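Local coordinates for cell division control protein 4 (Saccharomyces cerevisiae, PDB 3V7D) that recognises phosphorylated target proteins, among them the CDK inhibitor Sic1, for ubiquitination by an SCF E3 ligase, here as its F-box and WD40 propeller part, at residues Gln129-Tyr134 against Leu168-Gly173; Ser123-Leu128 against Val135-Asp140; Gly264-His269 against Ala298-Leu303. The protein carries 1 engineered substitution. All coordinates share one frame; numbering follows the deposited sequence.

Contact 1. Residues Gln129-Tyr134 against Leu168-Gly173; sequences QFEDNY and LKYAHG
Tyr170 lays its ring against the turn end, Gln129-Tyr134, of the hairpin of strands 125-131 and 134-139, joining two adjacent blades of the WD40 beta-propeller. Strands 129-131 and 168-170 belong to the first strands of their blades and run nearly parallel with axes 7.3 Å apart, too far for backbone pairing, so side chains bridge the gap. Gln129 does this at one end. Its chain bends at chi2, and OE1 accepts the backbone N-H of Tyr170 at 3.0 Å in an almost straight bond (173° at the hydrogen), with the donor tilted somewhat from the amide plane. CG of Gln129 also rests beside CB of Leu168, 4.0 Å away.

Farther along, the Tyr170 ring carries the contact. CG stands anti to the backbone N (chi1 -178°), and the ring reaches toward the type I' turn from Glu131 to Tyr134. Glu131 CB lies 3.6 Å from CD2 of Tyr170, the side chains crossing obliquely, while the carboxylate leads away. Near CE1 comes Tyr134, approaching obliquely: its CD2 lies 3.7 Å from CE1 of Tyr170, the two side chains crossing at about a right angle, and Tyr170 OH lies in the plane of the Tyr134 ring, at its edge. Ile136 of the hairpin's second strand also packs against Tyr170.

Asp132, the first corner residue of the turn, meets the phenol at the far end of the ring, its carboxylate plane turned 81° from that of the ring. Tyr170 OH donates to OD2 of Asp132 at 2.8 Å, arriving on the anti side of the carboxylate and somewhat out of its plane. The same OH is hydrogen-bonded to the backbone N of Gly174, so two bonds hold the phenol oxygen.

Contact 2. Residues Ser123-Leu128 against Val135-Asp140; sequences SVITCL and VITGAD
Leu128 and Thr137 form a non-hydrogen-bonded pair, with side chains lying side by side and pointing the same way. CG of Leu128 is anti to its backbone N (chi1 -175°), and the branch beyond it brings CD1 to 3.7 Å from CG2 of Thr137. OG1 of the threonine is hydrogen-bonded to His120 NE2. Ile125 approaches Thr137 obliquely: its CG2 sits 4.0 Å from Thr137 CB, and its CD1 reaches CB of Ala139 at 4.1 Å.

The pair of strands, 125-131 and 134-139, is the inner hairpin of a four-stranded propeller blade and belongs to the first WD repeat. Its pairing is interrupted where Thr126 and Cys127 both face Gly138, a classic beta bulge in which one carbonyl serves two successive N-H groups. O of Gly138 accepts N of Thr126 at 2.9 Å and, more weakly, N of Cys127 at 3.5 Å; in return N of Gly138 gives a 3.0 Å bond to O of Cys127.

Val124 packs on a polar side chain of the bound peptide. Of the two bulge side chains, Cys127 places SG between its backbone N and its carbonyl carbon (chi1 48°), and the sulfur settles 3.8 Å from CA of Gly138, where the glycine has no side chain of its own. Thr126 OG1 lies near Gly138 O but is hydrogen-bonded to Val165 O in the next blade.

Contact 3. Residues Gly264-His269 against Ala298-Leu303; sequences GVLRGH and AQMKCL
Where strand 262-266, the outermost of its propeller blade, passes the turn leading into strand 301-306, the outermost of the next, Leu266 meets Met300 in a small apolar contact near the surface. The backbones stay apart, 6.8 Å between CA of Leu266 and CA of Met300, and no hydrogen bond spans the gap. What crosses it is the methionine methyl. The Met300 chain is bent at both chi2 (-62°) and chi3 (-71°), and this curl turns CE back toward the other strand. There CE lies 3.7 Å from CD2 of Leu266, the two side chains crossing at about a right angle. It also rests on the backbone of Gly264, 3.5 Å from the carbonyl carbon, where the glycine offers no side chain and the methyl can come close to the main chain. Leu266 CD2 in turn sits 3.9 Å from the carbonyl carbon of Met300, so each side chain also touches backbone of the other segment.

The positive phi of Met300 (54°) goes with a G1 beta bulge, in which Met300 and Lys301 both face Asp296. Val231 of strand 229-233 packs against both Met300 and Leu266, and Trp295 lies against Leu266. Side chains rather than backbone bonds thus join the two segments, as between adjacent blades of a WD40 propeller.

After the N-terminal helices, which include the F-box, and strand 113-118, the chain enters strand 125-131 and turns back along 134-139, where contact 2 closes the short hairpin loop. Contact 1 starts within that loop, at 129-134, and ends only in strand 165-170 of the next blade, so the two cross. They share strand 125-131 and touch: Leu168 of contact 1 packs on Cys127 and on the backbone at Thr137-Gly138 of contact 2. Contact 2 pairs strands within the blade; contact 1 joins that blade to the next. Contact 3 follows in series, its centre about 27 Å from that of contact 1, and closes a 28-residue loop between the outer strands of two later blades.

Contact 1. Residues Gln129-Tyr134 against Leu168-Gly173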
loop_
_atom_site.group_PDB
_atom_site.type_symbol
_atom_site.label_atom_id
_atom_site.label_comp_id
_atom_site.label_asym_id
_atom_site.label_seq_id
_atom_site.Cartn_x
_atom_site.Cartn_y
_atom_site.Cartn_z
ATOM N N GLN B 129 -1.042 18.360 -6.073
ATOM C CA GLN B 129 -0.129 17.235 -6.192
ATOM C C GLN B 129 0.753 17.216 -4.958
ATOM O O GLN B 129 1.115 18.269 -4.430
ATOM C CB GLN B 129 0.742 17.370 -7.440
ATOM C CG GLN B 129 0.023 17.103 -8.749
ATOM C CD GLN B 129 -0.262 15.628 -8.965
ATOM O OE1 GLN B 129 0.561 14.901 -9.525
ATOM N NE2 GLN B 129 -1.432 15.179 -8.519
ATOM N N PHE B 130 1.087 16.020 -4.492
ATOM C CA PHE B 130 1.989 15.861 -3.361
ATOM C C PHE B 130 2.974 14.755 -3.691
ATOM O O PHE B 130 2.648 13.575 -3.577
ATOM C CB PHE B 130 1.202 15.504 -2.099
ATOM C CG PHE B 130 2.057 15.334 -0.874
ATOM C CD1 PHE B 130 3.275 15.984 -0.762
ATOM C CD2 PHE B 130 1.643 14.516 0.164
ATOM C CE1 PHE B 130 4.064 15.823 0.359
ATOM C CE2 PHE B 130 2.428 14.352 1.290
ATOM C CZ PHE B 130 3.641 15.007 1.387
ATOM N N GLU B 131 4.168 15.141 -4.128
ATOM C CA GLU B 131 5.221 14.191 -4.485
ATOM C C GLU B 131 6.576 14.821 -4.185
ATOM O O GLU B 131 6.713 16.048 -4.215
ATOM C CB GLU B 131 5.184 13.849 -5.985
ATOM C CG GLU B 131 3.834 13.427 -6.560
ATOM C CD GLU B 131 3.393 12.051 -6.095
ATOM O OE1 GLU B 131 2.178 11.769 -6.154
ATOM O OE2 GLU B 131 4.260 11.253 -5.675
ATOM N N ASP B 132 7.568 13.981 -3.900
ATOM C CA ASP B 132 8.965 14.405 -3.888
ATOM C C ASP B 132 9.243 15.579 -2.960
ATOM O O ASP B 132 10.021 16.470 -3.313
ATOM C CB ASP B 132 9.389 14.807 -5.301
ATOM C CG ASP B 132 10.488 13.934 -5.854
ATOM O OD1 ASP B 132 11.228 13.329 -5.050
ATOM O OD2 ASP B 132 10.614 13.869 -7.094
ATOM N N ASN B 133 8.588 15.596 -1.802
ATOM C CA ASN B 133 8.738 16.682 -0.836
ATOM C C ASN B 133 8.221 18.029 -1.345
ATOM O O ASN B 133 8.502 19.075 -0.763
ATOM C CB ASN B 133 10.188 16.781 -0.356
ATOM C CG ASN B 133 10.726 15.446 0.124
ATOM O OD1 ASN B 133 10.104 14.771 0.947
ATOM N ND2 ASN B 133 11.880 15.051 -0.400
ATOM N N TYR B 134 7.461 17.991 -2.436
ATOM C CA TYR B 134 6.774 19.175 -2.932
ATOM C C TYR B 134 5.278 19.048 -2.706
ATOM O O TYR B 134 4.701 17.974 -2.883
ATOM C CB TYR B 134 6.997 19.365 -4.429
ATOM C CG TYR B 134 8.395 19.743 -4.845
ATOM C CD1 TYR B 134 9.007 20.885 -4.343
ATOM C CD2 TYR B 134 9.086 18.984 -5.782
ATOM C CE1 TYR B 134 10.284 21.244 -4.740
ATOM C CE2 TYR B 134 10.360 19.331 -6.185
ATOM C CZ TYR B 134 10.955 20.461 -5.664
ATOM O OH TYR B 134 12.226 20.804 -6.070
ATOM N N LEU B 168 -3.196 19.378 -12.773
ATOM C CA LEU B 168 -1.775 19.362 -12.437
ATOM C C LEU B 168 -1.262 17.935 -12.371
ATOM O O LEU B 168 -1.944 17.052 -11.859
ATOM C CB LEU B 168 -1.542 20.002 -11.068
ATOM C CG LEU B 168 -1.406 21.513 -10.936
ATOM C CD1 LEU B 168 -1.128 21.852 -9.480
ATOM C CD2 LEU B 168 -0.300 22.032 -11.837
ATOM N N LYS B 169 -0.050 17.713 -12.868
ATOM C CA LYS B 169 0.580 16.406 -12.740
ATOM C C LYS B 169 2.085 16.542 -12.587
ATOM O O LYS B 169 2.767 17.075 -13.462
ATOM C CB LYS B 169 0.257 15.519 -13.940
ATOM C CG LYS B 169 0.578 14.045 -13.733
ATOM C CD LYS B 169 -0.443 13.381 -12.823
ATOM C CE LYS B 169 -0.174 11.891 -12.681
ATOM N NZ LYS B 169 -1.320 11.170 -12.041
ATOM N N TYR B 170 2.597 16.057 -11.463
ATOM C CA TYR B 170 4.026 16.072 -11.210
ATOM C C TYR B 170 4.681 14.916 -11.957
ATOM O O TYR B 170 4.168 13.799 -11.959
ATOM C CB TYR B 170 4.296 15.963 -9.710
ATOM C CG TYR B 170 5.759 16.029 -9.351
ATOM C CD1 TYR B 170 6.383 17.248 -9.141
ATOM C CD2 TYR B 170 6.516 14.873 -9.221
ATOM C CE1 TYR B 170 7.721 17.317 -8.816
ATOM C CE2 TYR B 170 7.856 14.932 -8.894
ATOM C CZ TYR B 170 8.452 16.157 -8.692
ATOM O OH TYR B 170 9.786 16.225 -8.366
ATOM N N ALA B 171 5.810 15.189 -12.602
ATOM C CA ALA B 171 6.512 14.157 -13.356
ATOM C C ALA B 171 7.659 13.554 -12.547
ATOM O O ALA B 171 7.532 12.465 -11.981
ATOM C CB ALA B 171 7.024 14.719 -14.676
ATOM N N HIS B 172 8.770 14.282 -12.494
ATOM C CA HIS B 172 9.975 13.843 -11.801
ATOM C C HIS B 172 10.976 14.985 -11.846
ATOM O O HIS B 172 10.927 15.818 -12.752
ATOM C CB HIS B 172 10.585 12.629 -12.499
ATOM C CG HIS B 172 11.083 12.923 -13.880
ATOM N ND1 HIS B 172 10.262 12.902 -14.989
ATOM C CD2 HIS B 172 12.315 13.259 -14.331
ATOM C CE1 HIS B 172 10.969 13.204 -16.063
ATOM N NE2 HIS B 172 12.217 13.426 -15.692
ATOM N N GLY B 173 11.880 15.024 -10.874
ATOM C CA GLY B 173 12.952 16.005 -10.870
ATOM C C GLY B 173 12.488 17.448 -10.920
ATOM O O GLY B 173 13.105 18.281 -11.577
#

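Contact 2. Residues Ser123-Leu128 against Val135-Asp140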
loop_
_atom_site.group_PDB
_atom_site.type_symbol
_atom_site.label_atom_id
_atom_site.label_comp_id
_atom_site.label_asym_id
_atom_site.label_seq_id
_atom_site.Cartn_x
_atom_site.Cartn_y
_atom_site.Cartn_z
ATOM N N SER B 123 -10.495 31.573 -3.058
ATOM C CA SER B 123 -10.742 30.705 -1.912
ATOM C C SER B 123 -10.869 29.235 -2.313
ATOM O O SER B 123 -10.790 28.346 -1.467
ATOM C CB SER B 123 -11.988 31.158 -1.150
ATOM O OG SER B 123 -13.143 31.061 -1.961
ATOM N N VAL B 124 -11.054 28.984 -3.604
ATOM C CA VAL B 124 -11.198 27.620 -4.096
ATOM C C VAL B 124 -9.913 27.117 -4.749
ATOM O O VAL B 124 -9.378 27.749 -5.657
ATOM C CB VAL B 124 -12.348 27.504 -5.120
ATOM C CG1 VAL B 124 -12.483 26.070 -5.602
ATOM C CG2 VAL B 124 -13.655 27.993 -4.514
ATOM N N ILE B 125 -9.425 25.978 -4.276
ATOM C CA ILE B 125 -8.270 25.325 -4.878
ATOM C C ILE B 125 -8.775 24.192 -5.761
ATOM O O ILE B 125 -9.602 23.392 -5.330
ATOM C CB ILE B 125 -7.329 24.756 -3.800
ATOM C CG1 ILE B 125 -6.940 25.846 -2.802
ATOM C CG2 ILE B 125 -6.101 24.122 -4.431
ATOM C CD1 ILE B 125 -6.393 27.091 -3.445
ATOM N N THR B 126 -8.282 24.121 -6.993
ATOM C CA THR B 126 -8.846 23.199 -7.978
ATOM C C THR B 126 -8.072 21.895 -8.109
ATOM O O THR B 126 -8.620 20.886 -8.543
ATOM C CB THR B 126 -8.926 23.847 -9.369
ATOM O OG1 THR B 126 -7.602 24.164 -9.822
ATOM C CG2 THR B 126 -9.764 25.115 -9.313
ATOM N N CYS B 127 -6.796 21.918 -7.753
ATOM C CA CYS B 127 -5.969 20.729 -7.896
ATOM C C CYS B 127 -4.748 20.773 -6.992
ATOM O O CYS B 127 -4.243 21.845 -6.655
ATOM C CB CYS B 127 -5.558 20.519 -9.357
ATOM S SG CYS B 127 -4.895 21.990 -10.184
ATOM N N LEU B 128 -4.294 19.591 -6.595
ATOM C CA LEU B 128 -3.159 19.452 -5.695
ATOM C C LEU B 128 -2.361 18.207 -6.045
ATOM O O LEU B 128 -2.927 17.142 -6.288
ATOM C CB LEU B 128 -3.633 19.376 -4.240
ATOM C CG LEU B 128 -2.577 19.343 -3.128
ATOM C CD1 LEU B 128 -3.101 20.034 -1.878
ATOM C CD2 LEU B 128 -2.150 17.918 -2.790
ATOM N N VAL B 135 4.649 20.151 -2.317
ATOM C CA VAL B 135 3.202 20.254 -2.393
ATOM C C VAL B 135 2.911 21.311 -3.437
ATOM O O VAL B 135 3.456 22.416 -3.385
ATOM C CB VAL B 135 2.552 20.653 -1.057
ATOM C CG1 VAL B 135 1.030 20.588 -1.178
ATOM C CG2 VAL B 135 3.033 19.746 0.059
ATOM N N ILE B 136 2.074 20.960 -4.405
ATOM C CA ILE B 136 1.815 21.838 -5.537
ATOM C C ILE B 136 0.316 22.019 -5.727
ATOM O O ILE B 136 -0.429 21.042 -5.798
ATOM C CB ILE B 136 2.446 21.274 -6.824
ATOM C CG1 ILE B 136 3.916 20.920 -6.582
ATOM C CG2 ILE B 136 2.318 22.268 -7.966
ATOM C CD1 ILE B 136 4.526 20.063 -7.660
ATOM N N THR B 137 -0.123 23.272 -5.799
ATOM C CA THR B 137 -1.544 23.578 -5.907
ATOM C C THR B 137 -1.845 24.514 -7.069
ATOM O O THR B 137 -1.036 25.374 -7.418
ATOM C CB THR B 137 -2.080 24.237 -4.622
ATOM O OG1 THR B 137 -1.242 25.345 -4.276
ATOM C CG2 THR B 137 -2.107 23.239 -3.467
ATOM N N GLY B 138 -3.026 24.346 -7.653
ATOM C CA GLY B 138 -3.504 25.239 -8.690
ATOM C C GLY B 138 -4.862 25.809 -8.321
ATOM O O GLY B 138 -5.631 25.182 -7.588
ATOM N N ALA B 139 -5.158 27.007 -8.814
ATOM C CA ALA B 139 -6.465 27.608 -8.579
ATOM C C ALA B 139 -6.947 28.438 -9.765
ATOM O O ALA B 139 -6.270 28.541 -10.791
ATOM C CB ALA B 139 -6.446 28.447 -7.313
ATOM N N ASP B 140 -8.125 29.033 -9.614
ATOM C CA ASP B 140 -8.700 29.839 -10.675
ATOM C C ASP B 140 -8.087 31.234 -10.697
ATOM O O ASP B 140 -8.505 32.090 -11.476
ATOM C CB ASP B 140 -10.218 29.922 -10.537
ATOM C CG ASP B 140 -10.919 29.946 -11.880
ATOM O OD1 ASP B 140 -10.587 29.097 -12.736
ATOM O OD2 ASP B 140 -11.787 30.819 -12.089
#

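Contact 3. Residues Gly264-His269 against Ala298-Leu303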
loop_
_atom_site.group_PDB
_atom_site.type_symbol
_atom_site.label_atom_id
_atom_site.label_comp_id
_atom_site.label_asym_id
_atom_site.label_seq_id
_atom_site.Cartn_x
_atom_site.Cartn_y
_atom_site.Cartn_z
ATOM N N GLY B 264 -0.393 13.528 -31.496
ATOM C CA GLY B 264 -1.634 13.423 -32.240
ATOM C C GLY B 264 -2.872 13.664 -31.400
ATOM O O GLY B 264 -2.792 13.851 -30.185
ATOM N N VAL B 265 -4.026 13.655 -32.057
ATOM C CA VAL B 265 -5.296 13.898 -31.392
ATOM C C VAL B 265 -6.106 12.611 -31.317
ATOM O O VAL B 265 -6.182 11.858 -32.285
ATOM C CB VAL B 265 -6.123 14.965 -32.138
ATOM C CG1 VAL B 265 -7.422 15.256 -31.392
ATOM C CG2 VAL B 265 -5.310 16.237 -32.312
ATOM N N LEU B 266 -6.703 12.357 -30.160
ATOM C CA LEU B 266 -7.582 11.208 -30.002
ATOM C C LEU B 266 -9.036 11.664 -29.972
ATOM O O LEU B 266 -9.519 12.146 -28.948
ATOM C CB LEU B 266 -7.235 10.433 -28.728
ATOM C CG LEU B 266 -5.875 9.733 -28.728
ATOM C CD1 LEU B 266 -5.628 9.037 -27.403
ATOM C CD2 LEU B 266 -5.783 8.745 -29.879
ATOM N N ARG B 267 -9.720 11.515 -31.103
ATOM C CA ARG B 267 -11.135 11.855 -31.210
ATOM C C ARG B 267 -11.990 10.612 -31.047
ATOM O O ARG B 267 -11.609 9.519 -31.471
ATOM C CB ARG B 267 -11.445 12.515 -32.554
ATOM C CG ARG B 267 -10.976 13.943 -32.679
ATOM C CD ARG B 267 -11.282 14.503 -34.059
ATOM N NE ARG B 267 -10.090 15.066 -34.679
ATOM C CZ ARG B 267 -9.565 16.235 -34.336
ATOM N NH1 ARG B 267 -10.127 16.960 -33.379
ATOM N NH2 ARG B 267 -8.480 16.682 -34.948
ATOM N N GLY B 268 -13.153 10.787 -30.432
ATOM C CA GLY B 268 -14.042 9.676 -30.153
ATOM C C GLY B 268 -15.237 10.100 -29.325
ATOM O O GLY B 268 -16.359 9.660 -29.574
ATOM N N HIS B 269 -14.998 10.960 -28.338
ATOM C CA HIS B 269 -16.066 11.425 -27.461
ATOM C C HIS B 269 -16.928 12.516 -28.091
ATOM O O HIS B 269 -16.467 13.276 -28.942
ATOM C CB HIS B 269 -15.496 11.880 -26.116
ATOM C CG HIS B 269 -14.979 10.753 -25.278
ATOM N ND1 HIS B 269 -15.793 9.741 -24.816
ATOM C CD2 HIS B 269 -13.733 10.466 -24.836
ATOM C CE1 HIS B 269 -15.072 8.885 -24.113
ATOM N NE2 HIS B 269 -13.819 9.302 -24.111
ATOM N N ALA B 298 0.391 4.375 -28.244
ATOM C CA ALA B 298 1.524 4.011 -29.082
ATOM C C ALA B 298 1.065 3.959 -30.534
ATOM O O ALA B 298 1.787 4.365 -31.444
ATOM C CB ALA B 298 2.097 2.670 -28.655
ATOM N N GLN B 299 -0.152 3.463 -30.736
ATOM C CA GLN B 299 -0.730 3.360 -32.069
ATOM C C GLN B 299 -1.671 4.526 -32.346
ATOM O O GLN B 299 -2.081 4.738 -33.487
ATOM C CB GLN B 299 -1.492 2.043 -32.222
ATOM C CG GLN B 299 -0.632 0.798 -32.104
ATOM C CD GLN B 299 -1.427 -0.476 -32.312
ATOM O OE1 GLN B 299 -2.655 -0.478 -32.216
ATOM N NE2 GLN B 299 -0.730 -1.568 -32.604
ATOM N N MET B 300 -2.000 5.277 -31.298
ATOM C CA MET B 300 -2.977 6.359 -31.385
ATOM C C MET B 300 -4.291 5.851 -31.966
ATOM O O MET B 300 -4.842 6.440 -32.895
ATOM C CB MET B 300 -2.432 7.529 -32.208
ATOM C CG MET B 300 -1.195 8.175 -31.606
ATOM S SD MET B 300 -1.518 8.899 -29.985
ATOM C CE MET B 300 -2.528 10.306 -30.447
ATOM N N LYS B 301 -4.784 4.748 -31.413
ATOM C CA LYS B 301 -6.006 4.126 -31.902
ATOM C C LYS B 301 -6.942 3.769 -30.753
ATOM O O LYS B 301 -6.498 3.484 -29.639
ATOM C CB LYS B 301 -5.673 2.874 -32.721
ATOM C CG LYS B 301 -6.863 2.250 -33.437
ATOM C CD LYS B 301 -6.438 1.073 -34.304
ATOM C CE LYS B 301 -7.609 0.524 -35.108
ATOM N NZ LYS B 301 -7.181 -0.519 -36.083
ATOM N N CYS B 302 -8.242 3.799 -31.031
ATOM C CA CYS B 302 -9.248 3.378 -30.070
ATOM C C CYS B 302 -9.294 1.857 -30.002
ATOM O O CYS B 302 -9.373 1.189 -31.030
ATOM C CB CYS B 302 -10.619 3.931 -30.462
ATOM S SG CYS B 302 -12.002 3.186 -29.571
ATOM N N LEU B 303 -9.235 1.314 -28.791
ATOM C CA LEU B 303 -9.281 -0.133 -28.595
ATOM C C LEU B 303 -10.692 -0.586 -28.260
ATOM O O LEU B 303 -11.221 -1.511 -28.877
ATOM C CB LEU B 303 -8.321 -0.564 -27.484
ATOM C CG LEU B 303 -6.825 -0.441 -27.776
ATOM C CD1 LEU B 303 -6.007 -0.884 -26.572
ATOM C CD2 LEU B 303 -6.456 -1.256 -29.010
#